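Local coordinates for putative DNA-binding protein (Bacteroides fragilis, PDB 3BS3) that probably binds DNA as a small, all-helical helix-turn-helix protein of the XRE family, at residues S48-L52 and D53-K57. Sequence-based numbering, arbitrary orientation. Where two conformers were deposited one is given.
Sequences SQPSL and DMLVK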
ATOM      1  N   SER A  48      -9.726  -5.284  -2.846  1.00 25.12           N
ATOM      2  CA  SER A  48      -8.955  -4.098  -3.216  0.70 24.96           C
ATOM      3  C   SER A  48      -8.015  -3.785  -2.059  1.00 24.37           C
ATOM      4  O   SER A  48      -8.092  -4.409  -0.999  1.00 23.57           O
ATOM      5  CB  SER A  48      -9.861  -2.908  -3.512  0.70 24.79           C
ATOM      6  OG  SER A  48     -10.450  -2.438  -2.319  0.70 26.58           O
ATOM      7  N   GLN A  49      -7.103  -2.838  -2.274  1.00 23.72           N
ATOM      8  CA  GLN A  49      -6.040  -2.610  -1.290  1.00 23.62           C
ATOM      9  C   GLN A  49      -5.841  -1.137  -0.974  1.00 23.73           C
ATOM     10  O   GLN A  49      -5.934  -0.297  -1.878  1.00 23.72           O
ATOM     11  CB  GLN A  49      -4.709  -3.187  -1.833  1.00 23.22           C
ATOM     12  CG  GLN A  49      -4.700  -4.681  -2.145  1.00 23.64           C
ATOM     13  CD  GLN A  49      -4.906  -5.546  -0.908  1.00 22.81           C
ATOM     14  OE1 GLN A  49      -4.722  -5.090   0.215  1.00 23.91           O
ATOM     15  NE2 GLN A  49      -5.298  -6.798  -1.121  1.00 25.12           N
ATOM     16  N   PRO A  50      -5.535  -0.827   0.293  1.00 24.48           N
ATOM     17  CA  PRO A  50      -5.209   0.528   0.720  1.00 24.33           C
ATOM     18  C   PRO A  50      -3.829   0.932   0.188  1.00 24.72           C
ATOM     19  O   PRO A  50      -2.981   0.061  -0.085  1.00 24.72           O
ATOM     20  CB  PRO A  50      -5.171   0.414   2.232  1.00 25.05           C
ATOM     21  CG  PRO A  50      -4.757  -1.038   2.493  1.00 24.84           C
ATOM     22  CD  PRO A  50      -5.455  -1.797   1.411  1.00 24.87           C
ATOM     23  N   SER A  51      -3.626   2.240   0.037  1.00 24.32           N
ATOM     24  CA  SER A  51      -2.288   2.779  -0.224  1.00 24.40           C
ATOM     25  C   SER A  51      -1.466   2.650   1.060  1.00 23.68           C
ATOM     26  O   SER A  51      -2.033   2.447   2.145  1.00 23.74           O
ATOM     27  CB  SER A  51      -2.400   4.245  -0.628  1.00 24.65           C
ATOM     28  OG  SER A  51      -2.805   5.010   0.495  1.00 26.19           O
ATOM     29  N   LEU A  52      -0.140   2.790   0.957  1.00 23.53           N
ATOM     30  CA  LEU A  52       0.688   2.661   2.169  1.00 22.92           C
ATOM     31  C   LEU A  52       0.334   3.702   3.245  1.00 23.82           C
ATOM     32  O   LEU A  52       0.343   3.373   4.429  1.00 24.05           O
ATOM     33  CB  LEU A  52       2.179   2.740   1.829  1.00 22.49           C
ATOM     34  CG  LEU A  52       2.752   1.647   0.916  1.00 22.86           C
ATOM     35  CD1 LEU A  52       4.246   1.868   0.728  1.00 21.94           C
ATOM     36  CD2 LEU A  52       2.500   0.269   1.544  1.00 25.08           C
ATOM     37  N   ASP A  53       0.032   4.936   2.840  1.00 24.54           N
ATOM     38  CA  ASP A  53      -0.348   5.963   3.823  1.00 25.97           C
ATOM     39  C   ASP A  53      -1.682   5.650   4.498  1.00 26.59           C
ATOM     40  O   ASP A  53      -1.848   5.889   5.696  1.00 27.21           O
ATOM     41  CB  ASP A  53      -0.350   7.374   3.248  1.00 26.75           C
ATOM     42  CG  ASP A  53      -1.245   7.507   2.062  1.00 29.67           C
ATOM     43  OD1 ASP A  53      -0.969   6.829   1.053  1.00 29.06           O
ATOM     44  OD2 ASP A  53      -2.215   8.303   2.133  1.00 32.72           O
HETATM   45  N   MSE A  54      -2.637   5.120   3.742  1.00 26.79           N
HETATM   46  CA  MSE A  54      -3.901   4.671   4.347  0.62 27.80           C
HETATM   47  C   MSE A  54      -3.680   3.540   5.340  1.00 27.72           C
HETATM   48  O   MSE A  54      -4.310   3.497   6.383  1.00 27.77           O
HETATM   49  CB  MSE A  54      -4.877   4.197   3.286  0.62 27.70           C
HETATM   50  CG  MSE A  54      -5.356   5.285   2.377  0.62 26.32           C
HETATM   51 SE   MSE A  54      -6.408   4.489   0.971  0.62 33.17          SE
HETATM   52  CE  MSE A  54      -6.211   5.936  -0.342  0.62 29.67           C
ATOM     53  N   LEU A  55      -2.777   2.620   5.005  1.00 26.70           N
ATOM     54  CA  LEU A  55      -2.453   1.517   5.904  1.00 27.35           C
ATOM     55  C   LEU A  55      -1.889   2.038   7.222  1.00 27.49           C
ATOM     56  O   LEU A  55      -2.250   1.541   8.309  1.00 27.61           O
ATOM     57  CB  LEU A  55      -1.495   0.536   5.214  1.00 28.61           C
ATOM     58  CG  LEU A  55      -1.454  -0.919   5.687  1.00 32.70           C
ATOM     59  CD1 LEU A  55      -2.757  -1.612   5.391  1.00 35.39           C
ATOM     60  CD2 LEU A  55      -0.372  -1.604   4.905  1.00 37.99           C
ATOM     61  N   VAL A  56      -1.031   3.043   7.140  1.00 26.43           N
ATOM     62  CA  VAL A  56      -0.497   3.691   8.347  1.00 27.34           C
ATOM     63  C   VAL A  56      -1.624   4.288   9.209  1.00 27.35           C
ATOM     64  O   VAL A  56      -1.601   4.138  10.456  1.00 28.23           O
ATOM     65  CB  VAL A  56       0.572   4.770   8.025  1.00 27.81           C
ATOM     66  CG1 VAL A  56       0.938   5.586   9.276  1.00 28.23           C
ATOM     67  CG2 VAL A  56       1.812   4.098   7.452  1.00 28.23           C
ATOM     68  N   LYS A  57      -2.591   4.963   8.583  1.00 26.53           N
ATOM     69  CA  LYS A  57      -3.709   5.533   9.356  0.50 27.71           C
ATOM     70  C   LYS A  57      -4.548   4.421   9.991  1.00 27.39           C
ATOM     71  O   LYS A  57      -4.947   4.530  11.164  1.00 27.23           O
ATOM     72  CB  LYS A  57      -4.587   6.463   8.504  0.50 28.54           C
ATOM     73  CG  LYS A  57      -5.031   7.771   9.204  0.50 31.15           C
ATOM     74  CD  LYS A  57      -5.802   7.572  10.501  0.50 33.45           C
ATOM     75  CE  LYS A  57      -6.538   8.839  10.950  0.50 33.91           C
ATOM     76  NZ  LYS A  57      -7.799   9.076  10.177  0.50 36.42           N
TER
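An N-cap at Ser51 starts helix 52-62 of this XRE-family helix-turn-helix domain, at the end of the loop that leads out of helix 37-44. The serine hydroxyl folds back over the first turn because OG sits between the backbone N and the carbonyl carbon (chi1 69°). There it accepts the amide of Met54, with OG and Met54 N 3.3 Å apart and the N-H pointing almost straight at the oxygen (163°). The same hydroxyl donates to the carboxylate of Asp53, OG to OD1 being 2.6 Å, and meets it from above the carboxylate plane. One hydroxyl of a buried serine thus ties an early helix amide to an acidic side chain, whose negative charge at the helix N-terminus probably interacts well with the helix dipole. Regular helical bonding begins at the cap itself: Leu55 N donates to Ser51 O at 3.0 Å, and Val56 N follows with Leu52 O at 3.1 Å.

Pro50, just ahead of the cap, lays its ring against the first turn. Its CB meets Met54 CB at 3.9 Å, while CG touches the CD1 methyl of Leu55 at 3.6 Å. Leu55 reaches the proline with CG anti to its own backbone N (chi1 -156°), and its side chain also packs on Leu69 and Ile70. Trp43 of helix 37-44 contacts both Pro50 and Met54, joining this helix start to the preceding helix. The backbones of Pro50 and Leu52 hydrogen-bond to the second subunit, placing the cap beside the dimer contact. In the conformer described, one of two, the extended side chain of selenomethionine Met54 runs past the serine hydroxyl, bringing its SE atom to 3.7 Å from Ser51 OG.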